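Local coordinates for MdcE (Pseudomonas aeruginosa, PDB 5VIP), which probably serves as the gamma subunit of a biotin-independent malonate decarboxylase, contributing to the transferase activity of that enzyme, at residues A109-P114 / G154-G159; E93-D98 / A144-I149; N69-A74 / R120-L125; E83-A88 / H128-G133. All blocks are in the same frame, centred on the assembly; numbering follows the deposited sequence.

In the fold
From the N terminus the chain passes 69-74, helix 81-97 (83-88, then 93-98) and strand 106-113 (109-114), and then meets its partners in 120-125, 128-133, 144-149 and 154-159. Segment 120-125 closes contact 3, 128-133 contact 4, 144-149 contact 2 and 154-159 contact 1; every pair of contacts therefore crosses and none nests. Contact 3 ties the loop before helix 81-97 to a short helix, and contact 4 pairs helices 81-97 and 127-143. Contact 2 joins the end of helix 81-97 to the lead into strand 148-152, while contact 1 links strand 106-113 of the main sheet to the small sheet. Contacts 1 and 2 touch through Ala109 N and Ile149 O, contacts 3 and 4 through Asn69 and Glu83.

Contact 1 of 4, residues A109-P114 / G154-G159; sequences AIVDVP and GKAMSG
The carboxylate of Asp112 receives the backbone N-H of Lys155 on the anti side of OD1, the donor lying 23° out of the carboxylate plane, with OD1 to Lys155 N at 3.0 Å. Its other oxygen, OD2, is held by the backbone N of Gly25, so both ends of the flat group are bonded. The setting is the meeting of the two sheets of a crotonase-like fold: strand 106-113 belongs to the main sheet, strand 155-157 to a small parallel sheet, and strand pieces 109-113 and 155-157 run at 75° to each other. The chain turns its corner at Gly154, whose CA sits 3.5 Å from Asp112 OD1, and its N makes a weak bond to Val111 O. Beyond the corner one parallel bridge, Val113 with Ala156, forms round a short bond from Val113 N to Lys155 O of 2.7 Å; the donor stands above the carbonyl plane of Lys155. Met157 N reaches Val113 O only weakly. On the side facing helix 158-163, Val111 CG1, turned anti to its own backbone N (chi1 -180°), meets Ala156 CB at 3.8 Å, and Phe161 packs against both residues. Lys155 passes Pro114 with its CD, 4.1 Å from Pro114 CA, and leaves NZ 5.1 Å from Asp112 OD1, too far for a salt bridge. At the far end the selenomethionine Met157 places CB just 3.1 Å from Pro114 O.

Contact 2 of 4, residues E93-D98 / A144-I149; sequences EALEAD and AGHPLI
With CG beside its backbone N (chi1 -68°), His146 reaches across to the last turn of helix 81-97, while Leu95 extends its CG opposite the backbone N (chi1 178°) and swings CD1 in to meet it. That methyl lies 3.7 Å from His146 NE2 and equally close to Ala144 CB, so it touches both the imidazole and the alanine. Asp98 approaches the ring from another direction: OD2 stands at the imidazole edge, 3.3 Å from His146 CE1, and the carboxylate and ring planes differ by only 15°. No hydrogen bond joins the two side chains. Instead Arg105 serves both, its backbone O bonding His146 ND1 and its guanidinium forming a salt bridge with Asp98 OD1, which helps to hold the ring and the carboxylate in their rotation. The remaining ring nitrogen uses a water, 2.8 Å from His146 NE2. The same water donates to Leu95 O at 2.7 Å and is thus a bridge from the helix backbone to the imidazole. Gly145, at positive phi, ends helix 127-143 in a Schellman motif and turns the chain toward Pro147 and strand 148-152. The contact thereby joins two successive beta-alpha-beta crossovers at the ends of helices 81-97 and 127-143, in the layered beta-alpha-beta units of a crotonase-like fold.

Contact 3 of 4, residues N69-A74 / R120-L125; sequences NPFPRA and RREEAL
Loop 69-74 folds back on itself and faces the short helix 120-124, with Arg73 and Glu122 nearest in backbone, their CA atoms 8.2 Å apart. Asn69 starts the loop with an Asx turn, its OD1 accepting from Phe71 N at 2.9 Å, and Ala74 N bonds Phe71 O to close the next turn. Phe71 is the apolar centre. Its ring is approached obliquely by Arg121, Glu122 and Leu125: the methyl CD1 of Leu125 comes to 3.9 Å from Phe71 CE1, and Leu81 of helix 81-97 touches both of these side chains. The guanidinium of Arg121, inclined 45° to the ring, puts NH2 against Pro72 CD at 3.2 Å while Pro70 O lies in its plane at the edge, at 3.8 Å from NH2, too far to bond. Glu122 is bent at chi2 (70°), which turns its carboxylate to face both Phe71 and Arg73. There OE2 lies 3.6 Å from Phe71 CB and 3.7 Å from Arg73 CB, against carbon atoms of both residues. The Arg73 head turns elsewhere, its NE making a weak bond to Tyr118 O and staying 5.9 Å from Glu122 OE1. No hydrogen bond crosses between the segments. The same short helix also faces another protein chain, to which Arg120 and Glu123 are bonded. The contact is thus a loop-to-helix packing at the subunit border, where an Asx turn shapes the loop that leads into helix 81-97.

Contact 4 of 4, residues E83-A88 / H128-G133; sequences EGWGLA and HQALAG
The indole of Trp85 lies flat against helix 127-143 with one face over Ala130. The methyl CB of Ala130 stands 3.5 Å from the centroid of the five-membered ring of Trp85, 23° off the normal, a CH-pi contact, and Ala130 CA follows at the rim of the same face. With CG held beside its backbone N, Trp85 leads its six-membered ring farther across the neighbouring helix. There CZ3 meets the backbone of Gly133, 3.9 Å from its CA, where Gly133 has no side chain to collide with the ring. Gln129 crosses the indole obliquely, its CG 3.8 Å from Trp85 CZ2 and its amide plane only 25° from the ring plane. Both ends of that amide are bonded to another protein chain, which also stacks an aromatic side chain on Trp85. Helices 81-97 and 127-143 belong to successive beta-alpha-beta crossovers of the crotonase-like fold; their pieces 83-88 and 128-133 run at 23°, the axes 7.1 Å apart at closest. Gly84 and Ala88, four residues apart, form a small-xxx-small ridge that permits the approach: CA of Gly84 is 4.6 Å from CA of Leu131, and Ala130 O lies over the Gly84 carbonyl carbon. One turn on, Ala88 points its methyl at the partner helix and touches Gly133 O at 3.4 Å. Leu131 directs CD1 back toward Gly84 and also touches Val79.

Contact 1 of 4, residues A109-P114 / G154-G159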
# COMPACT_ATOMS: atom_id res chain seq x y z
N ALA A 109 12.98 -9.23 1.63
CA ALA A 109 11.65 -9.78 1.51
C ALA A 109 11.62 -10.79 0.37
O ALA A 109 11.86 -10.44 -0.79
CB ALA A 109 10.60 -8.68 1.28
N ILE A 110 11.35 -12.04 0.71
CA ILE A 110 11.17 -13.06 -0.29
C ILE A 110 9.69 -13.13 -0.62
O ILE A 110 8.86 -13.46 0.23
CB ILE A 110 11.68 -14.43 0.19
CG1 ILE A 110 13.17 -14.33 0.53
CG2 ILE A 110 11.40 -15.48 -0.85
CD1 ILE A 110 13.71 -15.57 1.24
N VAL A 111 9.36 -12.81 -1.87
CA VAL A 111 7.98 -12.57 -2.22
C VAL A 111 7.38 -13.68 -3.07
O VAL A 111 7.79 -13.90 -4.21
CB VAL A 111 7.83 -11.22 -2.96
CG1 VAL A 111 6.37 -10.97 -3.32
CG2 VAL A 111 8.38 -10.06 -2.11
N ASP A 112 6.41 -14.39 -2.50
CA ASP A 112 5.60 -15.33 -3.26
C ASP A 112 4.25 -15.40 -2.58
O ASP A 112 4.00 -16.28 -1.75
CB ASP A 112 6.27 -16.71 -3.34
CG ASP A 112 5.38 -17.75 -4.02
OD1 ASP A 112 4.58 -17.39 -4.92
OD2 ASP A 112 5.48 -18.94 -3.64
N VAL A 113 3.38 -14.46 -2.93
CA VAL A 113 2.08 -14.32 -2.28
C VAL A 113 0.99 -14.21 -3.34
O VAL A 113 1.06 -13.37 -4.24
CB VAL A 113 2.05 -13.08 -1.35
CG1 VAL A 113 2.86 -13.35 -0.10
CG2 VAL A 113 2.59 -11.86 -2.09
N PRO A 114 -0.03 -15.07 -3.23
CA PRO A 114 -1.08 -15.21 -4.24
C PRO A 114 -2.07 -14.05 -4.28
O PRO A 114 -2.55 -13.70 -5.35
CB PRO A 114 -1.78 -16.51 -3.84
CG PRO A 114 -1.53 -16.62 -2.37
CD PRO A 114 -0.18 -16.04 -2.13
N GLY A 154 8.00 -15.75 -7.00
CA GLY A 154 6.75 -16.30 -7.47
C GLY A 154 5.69 -15.23 -7.70
O GLY A 154 5.93 -14.23 -8.35
N LYS A 155 4.50 -15.44 -7.16
CA LYS A 155 3.43 -14.46 -7.33
C LYS A 155 3.67 -13.23 -6.45
O LYS A 155 4.13 -13.34 -5.32
CB LYS A 155 2.07 -15.09 -7.02
CG LYS A 155 1.80 -16.35 -7.82
CD LYS A 155 0.32 -16.71 -7.84
CE LYS A 155 0.09 -18.05 -8.54
NZ LYS A 155 0.75 -19.15 -7.78
N ALA A 156 3.41 -12.06 -7.01
CA ALA A 156 3.50 -10.83 -6.24
C ALA A 156 2.25 -10.03 -6.54
O ALA A 156 2.26 -9.15 -7.40
CB ALA A 156 4.76 -10.05 -6.61
N MSE A 157 1.17 -10.34 -5.82
CA MSE A 157 -0.15 -9.89 -6.22
C MSE A 157 -0.79 -8.85 -5.31
O MSE A 157 -0.84 -9.04 -4.10
CB MSE A 157 -1.09 -11.10 -6.31
CG MSE A 157 -0.61 -12.16 -7.27
SE MSE A 157 -0.69 -11.50 -9.12
CE MSE A 157 -2.61 -11.55 -9.32
N SER A 158 -1.31 -7.79 -5.91
CA SER A 158 -2.30 -6.93 -5.26
C SER A 158 -1.86 -6.40 -3.89
O SER A 158 -0.72 -5.97 -3.72
CB SER A 158 -3.62 -7.71 -5.12
OG SER A 158 -4.70 -6.86 -4.79
N GLY A 159 -2.76 -6.45 -2.91
CA GLY A 159 -2.48 -5.93 -1.58
C GLY A 159 -1.43 -6.71 -0.82
O GLY A 159 -0.75 -6.18 0.07

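Contact 2 of 4, residues E93-D98 / A144-I149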
# COMPACT_ATOMS: atom_id res chain seq x y z
N GLU A 93 10.44 -4.93 15.08
CA GLU A 93 11.39 -5.54 16.00
C GLU A 93 12.83 -5.23 15.57
O GLU A 93 13.65 -4.81 16.38
CB GLU A 93 11.18 -7.05 16.10
CG GLU A 93 12.24 -7.75 16.95
CD GLU A 93 12.09 -9.27 16.98
OE1 GLU A 93 11.90 -9.89 15.91
OE2 GLU A 93 12.18 -9.85 18.09
N ALA A 94 13.12 -5.44 14.29
CA ALA A 94 14.45 -5.14 13.76
C ALA A 94 14.77 -3.65 13.82
O ALA A 94 15.89 -3.26 14.16
CB ALA A 94 14.56 -5.64 12.32
N LEU A 95 13.79 -2.81 13.50
CA LEU A 95 13.98 -1.36 13.49
C LEU A 95 14.39 -0.85 14.88
O LEU A 95 15.32 -0.04 15.02
CB LEU A 95 12.71 -0.66 13.01
CG LEU A 95 12.63 0.87 12.95
CD1 LEU A 95 13.63 1.43 11.96
CD2 LEU A 95 11.22 1.32 12.59
N GLU A 96 13.69 -1.34 15.90
CA GLU A 96 13.94 -0.92 17.28
C GLU A 96 15.27 -1.45 17.81
O GLU A 96 15.96 -0.77 18.55
CB GLU A 96 12.79 -1.37 18.18
CG GLU A 96 11.45 -0.72 17.82
CD GLU A 96 11.44 0.78 18.05
OE1 GLU A 96 11.91 1.22 19.11
OE2 GLU A 96 10.95 1.53 17.17
N ALA A 97 15.62 -2.67 17.42
CA ALA A 97 16.88 -3.28 17.84
C ALA A 97 18.10 -2.56 17.28
O ALA A 97 19.13 -2.47 17.95
CB ALA A 97 16.90 -4.76 17.44
N ASP A 98 17.99 -2.04 16.05
CA ASP A 98 19.12 -1.39 15.39
C ASP A 98 19.12 0.13 15.53
O ASP A 98 19.91 0.81 14.88
CB ASP A 98 19.15 -1.74 13.90
CG ASP A 98 19.41 -3.20 13.65
OD1 ASP A 98 19.79 -3.91 14.61
OD2 ASP A 98 19.23 -3.64 12.50
N ALA A 144 14.52 5.00 7.74
CA ALA A 144 15.48 5.04 8.84
C ALA A 144 16.86 4.54 8.42
O ALA A 144 17.82 4.63 9.20
CB ALA A 144 14.96 4.23 10.02
N GLY A 145 16.97 4.00 7.21
CA GLY A 145 18.25 3.54 6.71
C GLY A 145 18.46 2.04 6.60
O GLY A 145 19.56 1.60 6.30
N HIS A 146 17.42 1.25 6.85
CA HIS A 146 17.53 -0.18 6.57
C HIS A 146 17.44 -0.42 5.07
O HIS A 146 16.49 0.02 4.42
CB HIS A 146 16.43 -0.97 7.28
CG HIS A 146 16.57 -0.99 8.77
ND1 HIS A 146 17.11 -2.06 9.45
CD2 HIS A 146 16.22 -0.08 9.71
CE1 HIS A 146 17.10 -1.80 10.74
NE2 HIS A 146 16.56 -0.61 10.93
N PRO A 147 18.44 -1.12 4.50
CA PRO A 147 18.28 -1.49 3.10
C PRO A 147 17.16 -2.52 2.97
O PRO A 147 17.20 -3.54 3.66
CB PRO A 147 19.64 -2.08 2.71
CG PRO A 147 20.60 -1.53 3.75
CD PRO A 147 19.80 -1.42 5.00
N LEU A 148 16.18 -2.24 2.13
CA LEU A 148 15.12 -3.21 1.83
C LEU A 148 15.27 -3.71 0.42
O LEU A 148 15.33 -2.91 -0.52
CB LEU A 148 13.73 -2.60 1.96
CG LEU A 148 13.01 -2.51 3.29
CD1 LEU A 148 13.81 -1.65 4.25
CD2 LEU A 148 11.64 -1.89 3.01
N ILE A 149 15.29 -5.02 0.28
CA ILE A 149 15.35 -5.65 -1.03
C ILE A 149 14.20 -6.61 -1.17
O ILE A 149 13.99 -7.47 -0.30
CB ILE A 149 16.70 -6.40 -1.26
CG1 ILE A 149 17.87 -5.42 -1.14
CG2 ILE A 149 16.71 -7.05 -2.62
CD1 ILE A 149 19.22 -6.10 -0.95
O HOH W 1 16.93 1.00 13.19

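Contact 3 of 4, residues N69-A74 / R120-L125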
# COMPACT_ATOMS: atom_id res chain seq x y z
N ASN A 69 -3.85 -22.15 9.51
CA ASN A 69 -4.09 -20.75 9.87
C ASN A 69 -5.39 -20.61 10.64
O ASN A 69 -6.42 -21.13 10.22
CB ASN A 69 -4.12 -19.87 8.62
CG ASN A 69 -3.85 -18.41 8.93
OD1 ASN A 69 -4.54 -17.80 9.75
ND2 ASN A 69 -2.83 -17.84 8.28
N PRO A 70 -5.34 -19.93 11.80
CA PRO A 70 -6.54 -19.64 12.59
C PRO A 70 -7.65 -19.01 11.75
O PRO A 70 -8.82 -19.17 12.07
CB PRO A 70 -6.03 -18.66 13.66
CG PRO A 70 -4.59 -19.01 13.81
CD PRO A 70 -4.11 -19.44 12.45
N PHE A 71 -7.27 -18.31 10.68
CA PHE A 71 -8.24 -17.72 9.75
C PHE A 71 -8.39 -18.57 8.50
O PHE A 71 -7.46 -18.68 7.69
CB PHE A 71 -7.83 -16.29 9.41
CG PHE A 71 -8.01 -15.34 10.55
CD1 PHE A 71 -9.24 -14.76 10.79
CD2 PHE A 71 -6.96 -15.07 11.43
CE1 PHE A 71 -9.43 -13.89 11.85
CE2 PHE A 71 -7.15 -14.22 12.51
CZ PHE A 71 -8.39 -13.63 12.71
N PRO A 72 -9.57 -19.18 8.32
CA PRO A 72 -9.81 -20.14 7.24
C PRO A 72 -9.54 -19.53 5.87
O PRO A 72 -9.06 -20.22 4.98
CB PRO A 72 -11.29 -20.49 7.39
CG PRO A 72 -11.65 -20.11 8.78
CD PRO A 72 -10.78 -18.95 9.14
N ARG A 73 -9.80 -18.23 5.72
CA ARG A 73 -9.60 -17.58 4.43
C ARG A 73 -8.11 -17.30 4.13
O ARG A 73 -7.76 -16.79 3.06
CB ARG A 73 -10.41 -16.29 4.37
CG ARG A 73 -11.93 -16.52 4.32
CD ARG A 73 -12.35 -17.44 3.16
NE ARG A 73 -11.69 -17.09 1.91
CZ ARG A 73 -11.75 -17.80 0.78
NH1 ARG A 73 -12.46 -18.93 0.74
NH2 ARG A 73 -11.10 -17.39 -0.30
N ALA A 74 -7.24 -17.66 5.07
CA ALA A 74 -5.81 -17.43 4.87
C ALA A 74 -5.00 -18.72 4.99
O ALA A 74 -3.95 -18.74 5.62
CB ALA A 74 -5.30 -16.40 5.88
N ARG A 120 -15.24 -12.10 5.02
CA ARG A 120 -16.05 -11.14 5.76
C ARG A 120 -15.46 -10.89 7.14
O ARG A 120 -15.55 -9.78 7.66
CB ARG A 120 -17.50 -11.63 5.86
CG ARG A 120 -18.22 -11.57 4.51
CD ARG A 120 -19.52 -12.39 4.48
NE ARG A 120 -20.08 -12.39 3.13
CZ ARG A 120 -19.69 -13.21 2.15
NH1 ARG A 120 -18.72 -14.09 2.36
NH2 ARG A 120 -20.25 -13.13 0.95
N ARG A 121 -14.84 -11.89 7.74
CA ARG A 121 -14.18 -11.66 9.02
C ARG A 121 -12.96 -10.76 8.84
O ARG A 121 -12.69 -9.88 9.66
CB ARG A 121 -13.79 -12.98 9.67
CG ARG A 121 -14.77 -13.39 10.76
CD ARG A 121 -14.81 -14.88 10.96
NE ARG A 121 -13.48 -15.42 11.24
CZ ARG A 121 -13.19 -16.71 11.16
NH1 ARG A 121 -14.12 -17.59 10.80
NH2 ARG A 121 -11.96 -17.13 11.45
N GLU A 122 -12.23 -10.98 7.74
CA GLU A 122 -11.08 -10.14 7.42
C GLU A 122 -11.51 -8.68 7.27
O GLU A 122 -10.89 -7.79 7.87
CB GLU A 122 -10.39 -10.63 6.15
CG GLU A 122 -9.46 -11.84 6.34
CD GLU A 122 -10.21 -13.14 6.64
OE1 GLU A 122 -11.42 -13.23 6.34
OE2 GLU A 122 -9.57 -14.07 7.18
N GLU A 123 -12.57 -8.41 6.52
CA GLU A 123 -13.04 -7.03 6.37
C GLU A 123 -13.54 -6.45 7.70
O GLU A 123 -13.21 -5.31 8.03
CB GLU A 123 -14.17 -6.93 5.33
CG GLU A 123 -13.71 -7.15 3.91
CD GLU A 123 -12.59 -6.21 3.48
OE1 GLU A 123 -12.52 -5.05 3.97
OE2 GLU A 123 -11.77 -6.63 2.64
N ALA A 124 -14.33 -7.22 8.44
CA ALA A 124 -14.88 -6.73 9.70
C ALA A 124 -13.78 -6.36 10.69
O ALA A 124 -13.91 -5.39 11.44
CB ALA A 124 -15.80 -7.78 10.33
N LEU A 125 -12.69 -7.13 10.68
CA LEU A 125 -11.60 -6.92 11.62
C LEU A 125 -10.52 -6.00 11.06
O LEU A 125 -9.47 -5.82 11.68
CB LEU A 125 -10.98 -8.26 12.02
CG LEU A 125 -11.88 -9.23 12.80
CD1 LEU A 125 -11.19 -10.57 12.94
CD2 LEU A 125 -12.22 -8.67 14.15

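Contact 4 of 4, residues E83-A88 / H128-G133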
# COMPACT_ATOMS: atom_id res chain seq x y z
N GLU A 83 -0.77 -12.18 9.06
CA GLU A 83 0.41 -11.99 8.24
C GLU A 83 0.76 -10.52 8.16
O GLU A 83 1.93 -10.16 8.29
CB GLU A 83 0.20 -12.57 6.84
CG GLU A 83 0.03 -14.09 6.82
CD GLU A 83 -1.27 -14.55 7.49
OE1 GLU A 83 -2.33 -13.94 7.21
OE2 GLU A 83 -1.21 -15.50 8.31
N GLY A 84 -0.25 -9.68 7.95
CA GLY A 84 -0.07 -8.24 7.96
C GLY A 84 0.49 -7.74 9.28
O GLY A 84 1.53 -7.08 9.32
N TRP A 85 -0.19 -8.04 10.39
CA TRP A 85 0.29 -7.54 11.66
C TRP A 85 1.58 -8.24 12.06
O TRP A 85 2.44 -7.62 12.68
CB TRP A 85 -0.77 -7.71 12.76
CG TRP A 85 -1.93 -6.75 12.65
CD1 TRP A 85 -3.25 -7.08 12.51
CD2 TRP A 85 -1.87 -5.31 12.67
NE1 TRP A 85 -4.02 -5.93 12.46
CE2 TRP A 85 -3.19 -4.84 12.55
CE3 TRP A 85 -0.83 -4.38 12.77
CZ2 TRP A 85 -3.50 -3.47 12.53
CZ3 TRP A 85 -1.14 -3.02 12.76
CH2 TRP A 85 -2.47 -2.58 12.64
N GLY A 86 1.73 -9.51 11.68
CA GLY A 86 2.95 -10.24 11.97
C GLY A 86 4.19 -9.66 11.30
O GLY A 86 5.26 -9.55 11.92
N LEU A 87 4.05 -9.28 10.04
CA LEU A 87 5.13 -8.60 9.32
C LEU A 87 5.49 -7.28 9.98
O LEU A 87 6.67 -6.97 10.16
CB LEU A 87 4.73 -8.35 7.85
CG LEU A 87 4.84 -9.55 6.92
CD1 LEU A 87 4.26 -9.22 5.55
CD2 LEU A 87 6.29 -9.97 6.80
N ALA A 88 4.47 -6.50 10.32
CA ALA A 88 4.67 -5.22 10.98
C ALA A 88 5.50 -5.40 12.25
O ALA A 88 6.47 -4.67 12.49
CB ALA A 88 3.32 -4.57 11.32
N HIS A 128 -7.53 -4.19 5.85
CA HIS A 128 -6.84 -3.05 5.24
C HIS A 128 -5.88 -2.38 6.24
O HIS A 128 -4.82 -1.86 5.84
CB HIS A 128 -7.85 -2.02 4.70
CG HIS A 128 -8.49 -1.20 5.78
ND1 HIS A 128 -9.54 -1.67 6.55
CD2 HIS A 128 -8.22 0.05 6.23
CE1 HIS A 128 -9.88 -0.74 7.43
NE2 HIS A 128 -9.09 0.31 7.26
N GLN A 129 -6.23 -2.39 7.52
CA GLN A 129 -5.42 -1.74 8.55
C GLN A 129 -4.21 -2.60 8.89
O GLN A 129 -3.11 -2.09 9.15
CB GLN A 129 -6.26 -1.48 9.81
CG GLN A 129 -5.53 -0.70 10.90
CD GLN A 129 -5.15 0.71 10.45
OE1 GLN A 129 -5.97 1.62 10.43
NE2 GLN A 129 -3.89 0.87 10.07
N ALA A 130 -4.42 -3.91 8.90
CA ALA A 130 -3.35 -4.86 9.14
C ALA A 130 -2.28 -4.75 8.06
O ALA A 130 -1.09 -4.73 8.36
CB ALA A 130 -3.90 -6.28 9.21
N LEU A 131 -2.71 -4.68 6.81
CA LEU A 131 -1.76 -4.55 5.71
C LEU A 131 -1.10 -3.17 5.75
O LEU A 131 0.07 -3.04 5.43
CB LEU A 131 -2.42 -4.80 4.36
CG LEU A 131 -2.41 -6.28 3.92
CD1 LEU A 131 -2.99 -7.20 5.00
CD2 LEU A 131 -3.15 -6.45 2.60
N ALA A 132 -1.85 -2.15 6.17
CA ALA A 132 -1.26 -0.83 6.37
C ALA A 132 -0.16 -0.87 7.43
O ALA A 132 0.86 -0.18 7.30
CB ALA A 132 -2.32 0.18 6.76
N GLY A 133 -0.38 -1.65 8.48
CA GLY A 133 0.64 -1.85 9.50
C GLY A 133 1.95 -2.38 8.92
O GLY A 133 3.04 -1.92 9.27